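Local coordinates for protein glial cell-derived neurotrophic factor (Rattus norvegicus, PDB 1AGQ) that acts as a secreted neurotrophic growth factor of the cystine-knot superfamily, probably signalling to neurons by binding cell-surface receptors as a dimer, at residues 42-47 / 130-135; 47-52 / 64-69. One frame throughout, in Å; residues are numbered along the deposited sequence.

Interaction 1 (42-47 / 130-135) and interaction 2 (47-52 / 64-69) follow one another along strand 43-50 and share Ile47. Their centres are about 13 Å apart. Along the chain, interaction 2 is nested inside the long loop that interaction 1 closes. Interaction 2 is the hairpin pairing of strands 43-50 and 63-70. Interaction 1 sets the start of the same hairpin against strand 129-134, which belongs to another two-stranded sheet. The Cys69-Cys132 disulfide, with SG to SG at 2.0 Å, joins the two contacts directly. Together they tie one finger-like hairpin to the cystine knot. Both contacts also touch the second subunit.

Interaction 1: residues 42-47 / 130-135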
loop_
_atom_site.group_PDB
_atom_site.type_symbol
_atom_site.label_atom_id
_atom_site.label_comp_id
_atom_site.label_asym_id
_atom_site.label_seq_id
_atom_site.Cartn_x
_atom_site.Cartn_y
_atom_site.Cartn_z
ATOM N N CYS B 42 -4.030 -3.798 -2.986
ATOM C CA CYS B 42 -4.827 -2.816 -3.721
ATOM C C CYS B 42 -3.893 -1.624 -3.909
ATOM O O CYS B 42 -3.696 -0.825 -2.984
ATOM C CB CYS B 42 -6.058 -2.418 -2.893
ATOM S SG CYS B 42 -7.122 -1.137 -3.644
ATOM N N VAL B 43 -3.313 -1.506 -5.100
ATOM C CA VAL B 43 -2.336 -0.454 -5.346
ATOM C C VAL B 43 -2.627 0.479 -6.511
ATOM O O VAL B 43 -3.388 0.154 -7.414
ATOM C CB VAL B 43 -0.925 -1.051 -5.553
ATOM C CG1 VAL B 43 -0.679 -2.185 -4.562
ATOM C CG2 VAL B 43 -0.776 -1.572 -6.942
ATOM N N LEU B 44 -1.993 1.641 -6.450
ATOM C CA LEU B 44 -2.134 2.679 -7.450
ATOM C C LEU B 44 -1.054 2.437 -8.492
ATOM O O LEU B 44 0.095 2.162 -8.148
ATOM C CB LEU B 44 -1.934 4.028 -6.772
ATOM C CG LEU B 44 -2.206 5.333 -7.518
ATOM C CD1 LEU B 44 -3.670 5.465 -7.824
ATOM C CD2 LEU B 44 -1.749 6.487 -6.665
ATOM N N THR B 45 -1.432 2.495 -9.763
ATOM C CA THR B 45 -0.479 2.273 -10.845
ATOM C C THR B 45 -0.570 3.476 -11.773
ATOM O O THR B 45 -1.678 3.912 -12.111
ATOM C CB THR B 45 -0.816 1.010 -11.645
ATOM O OG1 THR B 45 -0.703 -0.132 -10.795
ATOM C CG2 THR B 45 0.182 0.822 -12.807
ATOM N N ALA B 46 0.584 4.012 -12.173
ATOM C CA ALA B 46 0.614 5.178 -13.057
ATOM C C ALA B 46 1.097 4.847 -14.478
ATOM O O ALA B 46 1.961 3.985 -14.693
ATOM C CB ALA B 46 1.506 6.249 -12.445
ATOM N N ILE B 47 0.532 5.555 -15.450
ATOM C CA ILE B 47 0.942 5.387 -16.835
ATOM C C ILE B 47 0.879 6.760 -17.512
ATOM O O ILE B 47 -0.125 7.461 -17.426
ATOM C CB ILE B 47 0.048 4.351 -17.587
ATOM C CG1 ILE B 47 0.508 4.229 -19.039
ATOM C CG2 ILE B 47 -1.409 4.709 -17.455
ATOM C CD1 ILE B 47 0.069 2.940 -19.691
ATOM N N LYS B 130 -6.304 9.083 -7.336
ATOM C CA LYS B 130 -5.343 9.766 -6.489
ATOM C C LYS B 130 -4.994 8.806 -5.337
ATOM O O LYS B 130 -3.846 8.723 -4.898
ATOM C CB LYS B 130 -5.974 11.042 -5.928
ATOM C CG LYS B 130 -5.085 11.833 -5.006
ATOM C CD LYS B 130 -5.681 13.229 -4.829
ATOM C CE LYS B 130 -4.946 14.026 -3.770
ATOM N NZ LYS B 130 -5.723 15.232 -3.367
ATOM N N ARG B 131 -6.009 8.085 -4.856
ATOM C CA ARG B 131 -5.855 7.133 -3.743
ATOM C C ARG B 131 -6.712 5.923 -4.056
ATOM O O ARG B 131 -7.804 6.078 -4.587
ATOM C CB ARG B 131 -6.380 7.742 -2.444
ATOM C CG ARG B 131 -5.391 8.528 -1.621
ATOM C CD ARG B 131 -5.931 8.712 -0.198
ATOM N NE ARG B 131 -7.240 9.369 -0.164
ATOM C CZ ARG B 131 -8.300 8.905 0.501
ATOM N NH1 ARG B 131 -8.214 7.778 1.195
ATOM N NH2 ARG B 131 -9.451 9.568 0.472
ATOM N N CYS B 132 -6.227 4.738 -3.695
ATOM C CA CYS B 132 -6.929 3.473 -3.937
ATOM C C CYS B 132 -7.434 2.863 -2.638
ATOM O O CYS B 132 -6.818 3.045 -1.590
ATOM C CB CYS B 132 -5.985 2.479 -4.598
ATOM S SG CYS B 132 -5.451 3.058 -6.227
ATOM N N GLY B 133 -8.548 2.141 -2.703
ATOM C CA GLY B 133 -9.076 1.517 -1.497
ATOM C C GLY B 133 -10.059 0.418 -1.830
ATOM O O GLY B 133 -10.619 0.376 -2.930
ATOM N N CYS B 134 -10.238 -0.516 -0.905
ATOM C CA CYS B 134 -11.193 -1.591 -1.110
ATOM C C CYS B 134 -12.544 -1.034 -0.695
ATOM O O CYS B 134 -12.732 -0.635 0.452
ATOM C CB CYS B 134 -10.798 -2.804 -0.264
ATOM S SG CYS B 134 -9.307 -3.606 -0.942
ATOM N N ILE B 135 -13.479 -0.972 -1.637
ATOM C CA ILE B 135 -14.799 -0.425 -1.344
ATOM C C ILE B 135 -15.934 -1.300 -1.861
ATOM O O ILE B 135 -15.661 -2.192 -2.690
ATOM C CB ILE B 135 -14.972 1.005 -1.936
ATOM C CG1 ILE B 135 -14.825 0.974 -3.457
ATOM C CG2 ILE B 135 -13.951 1.948 -1.318
ATOM C CD1 ILE B 135 -15.024 2.329 -4.129
ATOM O OXT ILE B 135 -17.084 -1.066 -1.417
#
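Leu44 sets one methyl, CD1, and its CB against the sulfur of Cys132. CD1 comes to 3.4 Å from Cys132 SG, and CB lies 3.7 Å from the same sulfur. The other methyl, CD2, reaches the backbone of Lys130, where it sits 3.5 Å from Lys130 O. The first torsion of Leu44 puts CG anti to the backbone N (chi1 -172°), and the second (chi2 66°) places CD1.

Cys42 makes the second half of the contact. Its SG is anti to the backbone N (chi1 177°) and lies against the chain at Cys132 and Gly133. At Gly133 it meets the backbone, with N at 3.7 Å and C close by. It is also 3.9 Å from Cys132 CB. Cys42 CB touches Cys134 SG at 4.0 Å.

The three cysteines make this the heart of a cystine knot, as in the transforming growth factor beta family. Each has its disulfide partner outside the two segments, so the sulfurs here pack on neighbouring carbons and backbone, not on each other. Cys69-Cys132 and Cys73-Cys134 close the ring of the knot, and Cys42-Cys103 passes through it.

The touching parts run nearly antiparallel. Their backbones are nevertheless not paired: Leu44 CA and Cys132 CA are 6.0 Å apart, and the contact is made by the cysteine side chains, the Leu44 side chain and backbone atoms. Strand 43-50 pairs instead with strand 63-70, and its Thr45 and Ala46 pair in parallel with a strand of the second subunit. Lys130 and Arg131 form a classic beta bulge opposite Ala107 of strand 103-108. Val43 turns away from the contact and packs on Leu44 of the second subunit.

Interaction 2: residues 47-52 / 64-69; sequences IHLNVT and LIFRYC
Leu64 and Ile47 have the most surface buried here, with Phe66 next, and all three side chains lie on one face of the hairpin. Leu64 CG sits between the backbone N and the carbonyl carbon (chi1 80°). Its CD2 methyl meets Leu49 O at 3.5 Å and Val51 CG2 at 3.8 Å, where the chain enters a 3-10 turn. The side chains of Leu64 and Val51 cross at about a right angle.

Ile47 CG2 lies 3.4 Å from Phe66 O and 3.7 Å from Phe66 CD2, at the edge of the ring and in its plane. Leu49 lies beside Phe66 and points the same way, with CD1 against Phe66 CB at 3.7 Å. Leu87 of the third subunit packs on both.

Four backbone hydrogen bonds join Ile47 to Phe66 and Leu49 to Leu64, two each. The straightest runs from Leu49 N to Leu64 O (2.8 Å, 177° at the hydrogen). On the other face, His48 and Ile65 form the non-hydrogen-bonded pair, with His48 CB 3.9 Å from Ile65 CD1. The His48 ring turns its CD2 edge to Leu64 O, at 3.4 Å. This antiparallel hairpin is one of the long fingers typical of the cystine-knot growth factor fold.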
loop_
_atom_site.group_PDB
_atom_site.type_symbol
_atom_site.label_atom_id
_atom_site.label_comp_id
_atom_site.label_asym_id
_atom_site.label_seq_id
_atom_site.Cartn_x
_atom_site.Cartn_y
_atom_site.Cartn_z
ATOM N N ILE B 47 0.532 5.555 -15.450
ATOM C CA ILE B 47 0.942 5.387 -16.835
ATOM C C ILE B 47 0.879 6.760 -17.512
ATOM O O ILE B 47 -0.125 7.461 -17.426
ATOM C CB ILE B 47 0.048 4.351 -17.587
ATOM C CG1 ILE B 47 0.508 4.229 -19.039
ATOM C CG2 ILE B 47 -1.409 4.709 -17.455
ATOM C CD1 ILE B 47 0.069 2.940 -19.691
ATOM N N HIS B 48 1.983 7.169 -18.117
ATOM C CA HIS B 48 2.004 8.456 -18.796
ATOM C C HIS B 48 1.330 8.242 -20.141
ATOM O O HIS B 48 1.732 7.364 -20.899
ATOM C CB HIS B 48 3.433 8.944 -19.012
ATOM C CG HIS B 48 3.508 10.190 -19.840
ATOM N ND1 HIS B 48 4.407 10.356 -20.868
ATOM C CD2 HIS B 48 2.744 11.311 -19.818
ATOM C CE1 HIS B 48 4.197 11.524 -21.447
ATOM N NE2 HIS B 48 3.196 12.124 -20.832
ATOM N N LEU B 49 0.299 9.030 -20.427
ATOM C CA LEU B 49 -0.443 8.897 -21.671
ATOM C C LEU B 49 -0.698 10.248 -22.316
ATOM O O LEU B 49 -0.542 11.289 -21.699
ATOM C CB LEU B 49 -1.801 8.236 -21.418
ATOM C CG LEU B 49 -1.929 6.837 -20.787
ATOM C CD1 LEU B 49 -3.367 6.613 -20.375
ATOM C CD2 LEU B 49 -1.489 5.776 -21.769
ATOM N N ASN B 50 -1.092 10.212 -23.582
ATOM C CA ASN B 50 -1.453 11.429 -24.287
ATOM C C ASN B 50 -2.954 11.443 -24.089
ATOM O O ASN B 50 -3.585 10.400 -24.115
ATOM C CB ASN B 50 -1.152 11.307 -25.781
ATOM C CG ASN B 50 0.322 11.164 -26.058
ATOM O OD1 ASN B 50 0.727 10.239 -26.782
ATOM N ND2 ASN B 50 1.128 12.037 -25.509
ATOM N N VAL B 51 -3.538 12.612 -23.889
ATOM C CA VAL B 51 -4.975 12.652 -23.734
ATOM C C VAL B 51 -5.637 11.987 -24.947
ATOM O O VAL B 51 -6.741 11.466 -24.847
ATOM C CB VAL B 51 -5.452 14.090 -23.571
ATOM C CG1 VAL B 51 -6.974 14.169 -23.709
ATOM C CG2 VAL B 51 -5.011 14.592 -22.207
ATOM N N THR B 52 -4.959 11.992 -26.090
ATOM C CA THR B 52 -5.528 11.342 -27.267
ATOM C C THR B 52 -5.492 9.809 -27.107
ATOM O O THR B 52 -6.213 9.096 -27.795
ATOM C CB THR B 52 -4.791 11.787 -28.570
ATOM O OG1 THR B 52 -3.373 11.588 -28.440
ATOM C CG2 THR B 52 -5.042 13.259 -28.825
ATOM N N LEU B 64 -0.881 13.359 -19.763
ATOM C CA LEU B 64 -1.217 13.234 -18.373
ATOM C C LEU B 64 -0.697 11.931 -17.826
ATOM O O LEU B 64 -0.366 11.000 -18.573
ATOM C CB LEU B 64 -2.744 13.295 -18.186
ATOM C CG LEU B 64 -3.484 11.985 -18.478
ATOM C CD1 LEU B 64 -4.866 11.982 -17.833
ATOM C CD2 LEU B 64 -3.594 11.819 -19.977
ATOM N N ILE B 65 -0.567 11.903 -16.507
ATOM C CA ILE B 65 -0.175 10.686 -15.832
ATOM C C ILE B 65 -1.549 10.118 -15.417
ATOM O O ILE B 65 -2.239 10.705 -14.587
ATOM C CB ILE B 65 0.632 10.964 -14.559
ATOM C CG1 ILE B 65 1.890 11.778 -14.879
ATOM C CG2 ILE B 65 1.011 9.650 -13.928
ATOM C CD1 ILE B 65 2.862 11.051 -15.781
ATOM N N PHE B 66 -1.975 9.025 -16.030
ATOM C CA PHE B 66 -3.257 8.451 -15.666
ATOM C C PHE B 66 -2.941 7.413 -14.593
ATOM O O PHE B 66 -1.987 6.652 -14.732
ATOM C CB PHE B 66 -3.900 7.791 -16.880
ATOM C CG PHE B 66 -5.051 6.881 -16.539
ATOM C CD1 PHE B 66 -6.277 7.405 -16.162
ATOM C CD2 PHE B 66 -4.893 5.498 -16.575
ATOM C CE1 PHE B 66 -7.333 6.573 -15.822
ATOM C CE2 PHE B 66 -5.953 4.657 -16.230
ATOM C CZ PHE B 66 -7.169 5.200 -15.853
ATOM N N ARG B 67 -3.712 7.404 -13.511
ATOM C CA ARG B 67 -3.477 6.417 -12.461
ATOM C C ARG B 67 -4.730 5.598 -12.212
ATOM O O ARG B 67 -5.834 6.110 -12.236
ATOM C CB ARG B 67 -3.019 7.102 -11.178
ATOM C CG ARG B 67 -1.737 7.879 -11.413
ATOM C CD ARG B 67 -1.093 8.258 -10.099
ATOM N NE ARG B 67 -1.861 9.290 -9.414
ATOM C CZ ARG B 67 -1.389 9.993 -8.391
ATOM N NH1 ARG B 67 -0.160 9.754 -7.954
ATOM N NH2 ARG B 67 -2.119 10.956 -7.832
ATOM N N TYR B 68 -4.535 4.298 -12.031
ATOM C CA TYR B 68 -5.658 3.416 -11.803
ATOM C C TYR B 68 -5.350 2.505 -10.631
ATOM O O TYR B 68 -4.187 2.314 -10.281
ATOM C CB TYR B 68 -5.959 2.599 -13.065
ATOM C CG TYR B 68 -4.866 1.656 -13.493
ATOM C CD1 TYR B 68 -3.809 2.102 -14.275
ATOM C CD2 TYR B 68 -4.910 0.297 -13.159
ATOM C CE1 TYR B 68 -2.817 1.227 -14.731
ATOM C CE2 TYR B 68 -3.911 -0.593 -13.615
ATOM C CZ TYR B 68 -2.871 -0.119 -14.400
ATOM O OH TYR B 68 -1.856 -0.970 -14.828
ATOM N N CYS B 69 -6.415 1.960 -10.045
ATOM C CA CYS B 69 -6.355 1.076 -8.886
ATOM C C CYS B 69 -6.640 -0.367 -9.285
ATOM O O CYS B 69 -7.533 -0.652 -10.102
ATOM C CB CYS B 69 -7.400 1.531 -7.863
ATOM S SG CYS B 69 -7.185 3.230 -7.286
#